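Long-range contacts in nigritoxine (Vibrio nigripulchritudo, PDB 5M41), which is a bacterial toxin of crustaceans and insects, with a new fold: residues 551-556 with 575-580; 580-585 with 627-632. All blocks are in the same frame, centred on the assembly; numbering follows the deposited sequence.

Contact 1. Residues 551-556 with 575-580; sequences DFRLQH and AVNNPY
Two hydrogen bonds, both made to backbone carbonyls, join the last turn of helix 546-555 to the turn that follows strand 571-576. Arg553 NH1 donates a hydrogen bond to Asn577 O at 3.0 Å; the bond is nearly straight (162°), uses a lone pair in the carbonyl plane and lies in the plane of the guanidinium. Arg553 NH1 also donates to a water, 2.9 Å away, that in turn donates to Val576 O, so NH1 serves two successive carbonyls. Arginine suits this place because its other nitrogens remain available: NE forms a salt bridge with Glu549, NH2 bonds Tyr511, and Phe633 adds a cation-pi contact. In the reverse direction, Asn577 ND2 donates to His556 O at 3.0 Å, approaching from above the carbonyl plane. His556 is where the chain leaves the helix, and the amide takes up a carbonyl at that end.

Packing surrounds these bonds. The extended aliphatic part of Arg553 runs past Asn577 O, and its CB lies 3.9 Å from Pro579 CD. Leu554 crosses the proline ring at about a right angle, with CD2 3.8 Å from Pro579 CG; the puckered ring turns CG and CD, two apolar methylenes, to this branch. Beyond it, Asn578 OD1 accepts from Tyr580 N at 2.9 Å, closing an Asx turn that bends the chain after the strand.

With the guanidinium and the Asn577 N-H both bonded, the contact is a buried polar joint: the positive guanidinium is probably balanced by Glu549, while the exchanged bonds fix the helix end against the turn.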
# COMPACT_ATOMS: atom_id res chain seq x y z
N ASP A 551 -5.59 -18.78 11.17
CA ASP A 551 -6.81 -18.04 10.88
C ASP A 551 -7.95 -18.49 11.84
O ASP A 551 -8.68 -17.65 12.39
CB ASP A 551 -7.17 -18.22 9.41
CG ASP A 551 -8.46 -17.53 9.02
OD1 ASP A 551 -8.56 -16.29 9.14
OD2 ASP A 551 -9.40 -18.22 8.58
N PHE A 552 -8.08 -19.80 12.06
CA PHE A 552 -9.07 -20.26 13.02
C PHE A 552 -8.84 -19.65 14.40
O PHE A 552 -9.78 -19.20 15.06
CB PHE A 552 -9.09 -21.79 13.13
CG PHE A 552 -9.87 -22.28 14.32
CD1 PHE A 552 -11.25 -22.39 14.27
CD2 PHE A 552 -9.22 -22.64 15.50
CE1 PHE A 552 -11.97 -22.84 15.36
CE2 PHE A 552 -9.93 -23.09 16.60
CZ PHE A 552 -11.31 -23.19 16.53
N ARG A 553 -7.58 -19.65 14.82
CA ARG A 553 -7.24 -19.16 16.15
C ARG A 553 -7.52 -17.67 16.32
O ARG A 553 -7.87 -17.24 17.41
CB ARG A 553 -5.79 -19.47 16.49
CG ARG A 553 -5.55 -20.91 16.92
CD ARG A 553 -4.08 -21.11 17.24
NE ARG A 553 -3.76 -22.42 17.77
CZ ARG A 553 -3.93 -22.81 19.03
NH1 ARG A 553 -4.46 -21.99 19.95
NH2 ARG A 553 -3.57 -24.04 19.38
N LEU A 554 -7.37 -16.90 15.24
CA LEU A 554 -7.75 -15.49 15.23
C LEU A 554 -9.27 -15.33 15.25
O LEU A 554 -9.81 -14.55 16.03
CB LEU A 554 -7.19 -14.76 13.99
CG LEU A 554 -5.71 -14.31 13.94
CD1 LEU A 554 -5.45 -13.60 12.61
CD2 LEU A 554 -5.35 -13.38 15.10
N GLN A 555 -9.96 -16.06 14.38
CA GLN A 555 -11.42 -16.00 14.27
C GLN A 555 -12.07 -16.37 15.61
O GLN A 555 -13.05 -15.75 16.02
CB GLN A 555 -11.89 -16.93 13.16
CG GLN A 555 -13.30 -16.70 12.65
CD GLN A 555 -13.69 -17.71 11.59
OE1 GLN A 555 -14.37 -18.69 11.88
NE2 GLN A 555 -13.21 -17.50 10.37
N HIS A 556 -11.51 -17.35 16.30
CA HIS A 556 -12.00 -17.77 17.63
C HIS A 556 -11.06 -17.45 18.76
O HIS A 556 -10.92 -18.22 19.74
CB HIS A 556 -12.39 -19.23 17.58
CG HIS A 556 -13.55 -19.48 16.67
ND1 HIS A 556 -14.82 -19.35 17.09
CD2 HIS A 556 -13.61 -19.75 15.31
CE1 HIS A 556 -15.66 -19.58 16.05
NE2 HIS A 556 -14.91 -19.82 14.96
N ALA A 575 -6.55 -22.52 28.41
CA ALA A 575 -5.75 -21.71 27.48
C ALA A 575 -6.60 -21.10 26.38
O ALA A 575 -7.44 -21.78 25.76
CB ALA A 575 -4.65 -22.56 26.85
N VAL A 576 -6.36 -19.82 26.11
CA VAL A 576 -7.12 -19.11 25.10
C VAL A 576 -6.60 -19.50 23.69
O VAL A 576 -5.46 -19.94 23.55
CB VAL A 576 -7.09 -17.57 25.37
CG1 VAL A 576 -5.78 -16.94 24.93
CG2 VAL A 576 -8.26 -16.89 24.65
N ASN A 577 -7.46 -19.40 22.66
CA ASN A 577 -7.06 -19.74 21.30
C ASN A 577 -6.10 -18.74 20.65
O ASN A 577 -5.29 -19.13 19.79
CB ASN A 577 -8.26 -19.86 20.38
CG ASN A 577 -9.08 -21.11 20.64
OD1 ASN A 577 -8.59 -22.07 21.24
ND2 ASN A 577 -10.32 -21.09 20.19
N ASN A 578 -6.21 -17.46 21.04
CA ASN A 578 -5.41 -16.37 20.41
C ASN A 578 -4.00 -16.82 20.07
O ASN A 578 -3.27 -17.27 20.97
CB ASN A 578 -5.32 -15.16 21.33
CG ASN A 578 -4.85 -13.90 20.59
OD1 ASN A 578 -3.83 -13.90 19.89
ND2 ASN A 578 -5.62 -12.82 20.74
N PRO A 579 -3.59 -16.71 18.80
CA PRO A 579 -2.29 -17.29 18.47
C PRO A 579 -1.10 -16.50 19.05
O PRO A 579 0.01 -17.00 19.01
CB PRO A 579 -2.27 -17.28 16.93
CG PRO A 579 -3.21 -16.21 16.54
CD PRO A 579 -4.24 -16.09 17.62
N TYR A 580 -1.34 -15.32 19.59
CA TYR A 580 -0.30 -14.51 20.24
C TYR A 580 -0.31 -14.64 21.76
O TYR A 580 0.26 -13.81 22.46
CB TYR A 580 -0.50 -13.03 19.86
CG TYR A 580 -0.28 -12.75 18.38
CD1 TYR A 580 0.99 -12.47 17.88
CD2 TYR A 580 -1.35 -12.75 17.50
CE1 TYR A 580 1.18 -12.20 16.52
CE2 TYR A 580 -1.18 -12.48 16.16
CZ TYR A 580 0.08 -12.22 15.67
OH TYR A 580 0.21 -11.96 14.34
O HOH W 1 -4.57 -22.54 22.80

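Contact 2. Residues 580-585 with 627-632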
# COMPACT_ATOMS: atom_id res chain seq x y z
N TYR A 580 -1.34 -15.32 19.59
CA TYR A 580 -0.30 -14.51 20.24
C TYR A 580 -0.31 -14.64 21.76
O TYR A 580 0.26 -13.81 22.46
CB TYR A 580 -0.50 -13.03 19.86
CG TYR A 580 -0.28 -12.75 18.38
CD1 TYR A 580 0.99 -12.47 17.88
CD2 TYR A 580 -1.35 -12.75 17.50
CE1 TYR A 580 1.18 -12.20 16.52
CE2 TYR A 580 -1.18 -12.48 16.16
CZ TYR A 580 0.08 -12.22 15.67
OH TYR A 580 0.21 -11.96 14.34
N SER A 581 -1.01 -15.65 22.27
CA SER A 581 -1.08 -15.88 23.71
C SER A 581 0.15 -16.60 24.22
O SER A 581 0.51 -17.67 23.69
CB SER A 581 -2.30 -16.73 24.05
OG SER A 581 -2.25 -17.10 25.41
N PHE A 582 0.76 -16.05 25.28
CA PHE A 582 1.92 -16.65 25.96
C PHE A 582 1.62 -16.93 27.43
O PHE A 582 2.54 -17.10 28.26
CB PHE A 582 3.17 -15.78 25.80
CG PHE A 582 3.63 -15.66 24.38
CD1 PHE A 582 4.45 -16.64 23.82
CD2 PHE A 582 3.19 -14.61 23.58
CE1 PHE A 582 4.83 -16.56 22.48
CE2 PHE A 582 3.56 -14.52 22.23
CZ PHE A 582 4.39 -15.50 21.69
N VAL A 583 0.32 -17.00 27.73
CA VAL A 583 -0.17 -17.27 29.08
C VAL A 583 -1.29 -18.31 29.06
O VAL A 583 -1.87 -18.61 28.01
CB VAL A 583 -0.71 -15.99 29.78
CG1 VAL A 583 0.41 -14.97 30.00
CG2 VAL A 583 -1.88 -15.38 29.00
N HIS A 584 -1.59 -18.85 30.23
CA HIS A 584 -2.77 -19.67 30.45
C HIS A 584 -3.02 -19.64 31.93
O HIS A 584 -2.16 -19.14 32.69
CB HIS A 584 -2.59 -21.10 29.93
CG HIS A 584 -1.39 -21.81 30.52
ND1 HIS A 584 -1.41 -22.39 31.74
CD2 HIS A 584 -0.12 -22.05 30.00
CE1 HIS A 584 -0.22 -22.95 31.99
NE2 HIS A 584 0.57 -22.74 30.93
N HIS A 585 -4.19 -20.11 32.36
CA HIS A 585 -4.42 -20.30 33.78
C HIS A 585 -4.69 -21.74 34.11
O HIS A 585 -5.02 -22.53 33.23
CB HIS A 585 -5.51 -19.38 34.34
CG HIS A 585 -6.87 -19.56 33.71
ND1 HIS A 585 -7.83 -20.34 34.25
CD2 HIS A 585 -7.44 -18.97 32.58
CE1 HIS A 585 -8.95 -20.27 33.50
NE2 HIS A 585 -8.70 -19.43 32.47
N GLU A 627 3.81 -19.91 11.03
CA GLU A 627 4.16 -21.28 11.35
C GLU A 627 4.73 -21.31 12.78
O GLU A 627 4.40 -22.21 13.56
CB GLU A 627 5.17 -21.84 10.33
CG GLU A 627 4.56 -22.09 8.95
CD GLU A 627 5.54 -22.66 7.93
OE1 GLU A 627 6.76 -22.60 8.12
OE2 GLU A 627 5.09 -23.16 6.89
N TRP A 628 5.55 -20.32 13.12
CA TRP A 628 6.17 -20.30 14.44
C TRP A 628 5.14 -20.27 15.54
O TRP A 628 5.26 -20.99 16.54
CB TRP A 628 7.21 -19.18 14.58
CG TRP A 628 8.04 -19.28 15.84
CD1 TRP A 628 9.34 -19.76 15.97
CD2 TRP A 628 7.64 -18.91 17.21
NE1 TRP A 628 9.75 -19.70 17.29
CE2 TRP A 628 8.78 -19.22 18.07
CE3 TRP A 628 6.48 -18.39 17.77
CZ2 TRP A 628 8.74 -18.99 19.44
CZ3 TRP A 628 6.45 -18.16 19.16
CH2 TRP A 628 7.56 -18.45 19.96
N LEU A 629 4.11 -19.44 15.37
CA LEU A 629 3.08 -19.24 16.40
C LEU A 629 2.14 -20.44 16.57
O LEU A 629 1.76 -20.80 17.69
CB LEU A 629 2.27 -17.96 16.12
CG LEU A 629 3.06 -16.66 16.33
CD1 LEU A 629 2.39 -15.46 15.67
CD2 LEU A 629 3.30 -16.43 17.82
N VAL A 630 1.76 -21.05 15.45
CA VAL A 630 0.96 -22.25 15.48
C VAL A 630 1.77 -23.34 16.17
O VAL A 630 1.26 -24.03 17.04
CB VAL A 630 0.52 -22.68 14.05
CG1 VAL A 630 -0.04 -24.10 14.04
CG2 VAL A 630 -0.52 -21.69 13.51
N ARG A 631 3.05 -23.47 15.82
CA ARG A 631 3.90 -24.52 16.39
C ARG A 631 4.16 -24.32 17.89
O ARG A 631 4.41 -25.28 18.61
CB ARG A 631 5.21 -24.63 15.60
CG ARG A 631 6.15 -25.74 16.04
CD ARG A 631 7.36 -25.84 15.12
NE ARG A 631 8.04 -24.55 14.97
CZ ARG A 631 8.19 -23.91 13.81
NH1 ARG A 631 7.72 -24.44 12.69
NH2 ARG A 631 8.81 -22.75 13.76
N LYS A 632 4.08 -23.07 18.36
CA LYS A 632 4.32 -22.75 19.77
C LYS A 632 3.40 -23.57 20.68
O LYS A 632 3.83 -24.05 21.73
CB LYS A 632 4.21 -21.23 20.02
CG LYS A 632 4.10 -20.73 21.46
CD LYS A 632 2.64 -20.49 21.85
CE LYS A 632 2.50 -20.21 23.33
NZ LYS A 632 1.10 -20.41 23.85
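Leu629, on the turn of helix 625-632 that faces the chain leading into strand 583-589, fills the tight part of this contact by sending its two methyls to different rings. Leu629 CD1 presses obliquely on the Tyr580 ring, 3.6 Å from Tyr580 CE1, while Leu629 CD2 reaches Phe582 CZ at 4.1 Å. A branched leucine suits a position between two aromatics. Phe582 also brings CE1 to within 4.0 Å of Trp628 CZ3, the two side chains crossing at about a right angle and touching edge to edge.

One helical turn after Trp628, Lys632 provides the polar grip. Its chain bends at chi2 (-97°), then runs out so that CE passes Phe582 CD1 and Lys632 NZ donates to Ser581 O, 2.8 Å away and in the carbonyl plane. Glu602 forms a salt bridge with the same ammonium, which should ease the cost of burying the charge.

The looser side lies on the helix flank carrying Glu627 and Arg631, whose exposed side chains take no part. Helix 603-614 lines the packed side, with Tyr609 against Phe582 and Leu629, and helix 688-704 meets Tyr580 and Ser581. His584 pairs through its backbone with Thr600 of strand 594-601, and Phe582, just before its own strand, with Glu602 just after it.

Overall arrangement
The two contacts lie on the same side of the chain's centre, their own centres about 9 Å apart, and follow one another in sequence: 551-556 with 575-580 closes before 580-585 with 627-632 opens. Tyr580 belongs to both. Contact 1 sits at the end of strand 571-576 and contact 2 at the start of strand 583-589, neighbouring antiparallel strands of one six-stranded sheet, and the short connection between them packs against helices 546-555 and 625-632. They also touch directly, Pro579 O lying 3.6 Å from Leu629 CD2. Together they tie helices from before and after these strands to the short connection between two adjacent antiparallel strands, a structural role in the C-terminal part of the toxin.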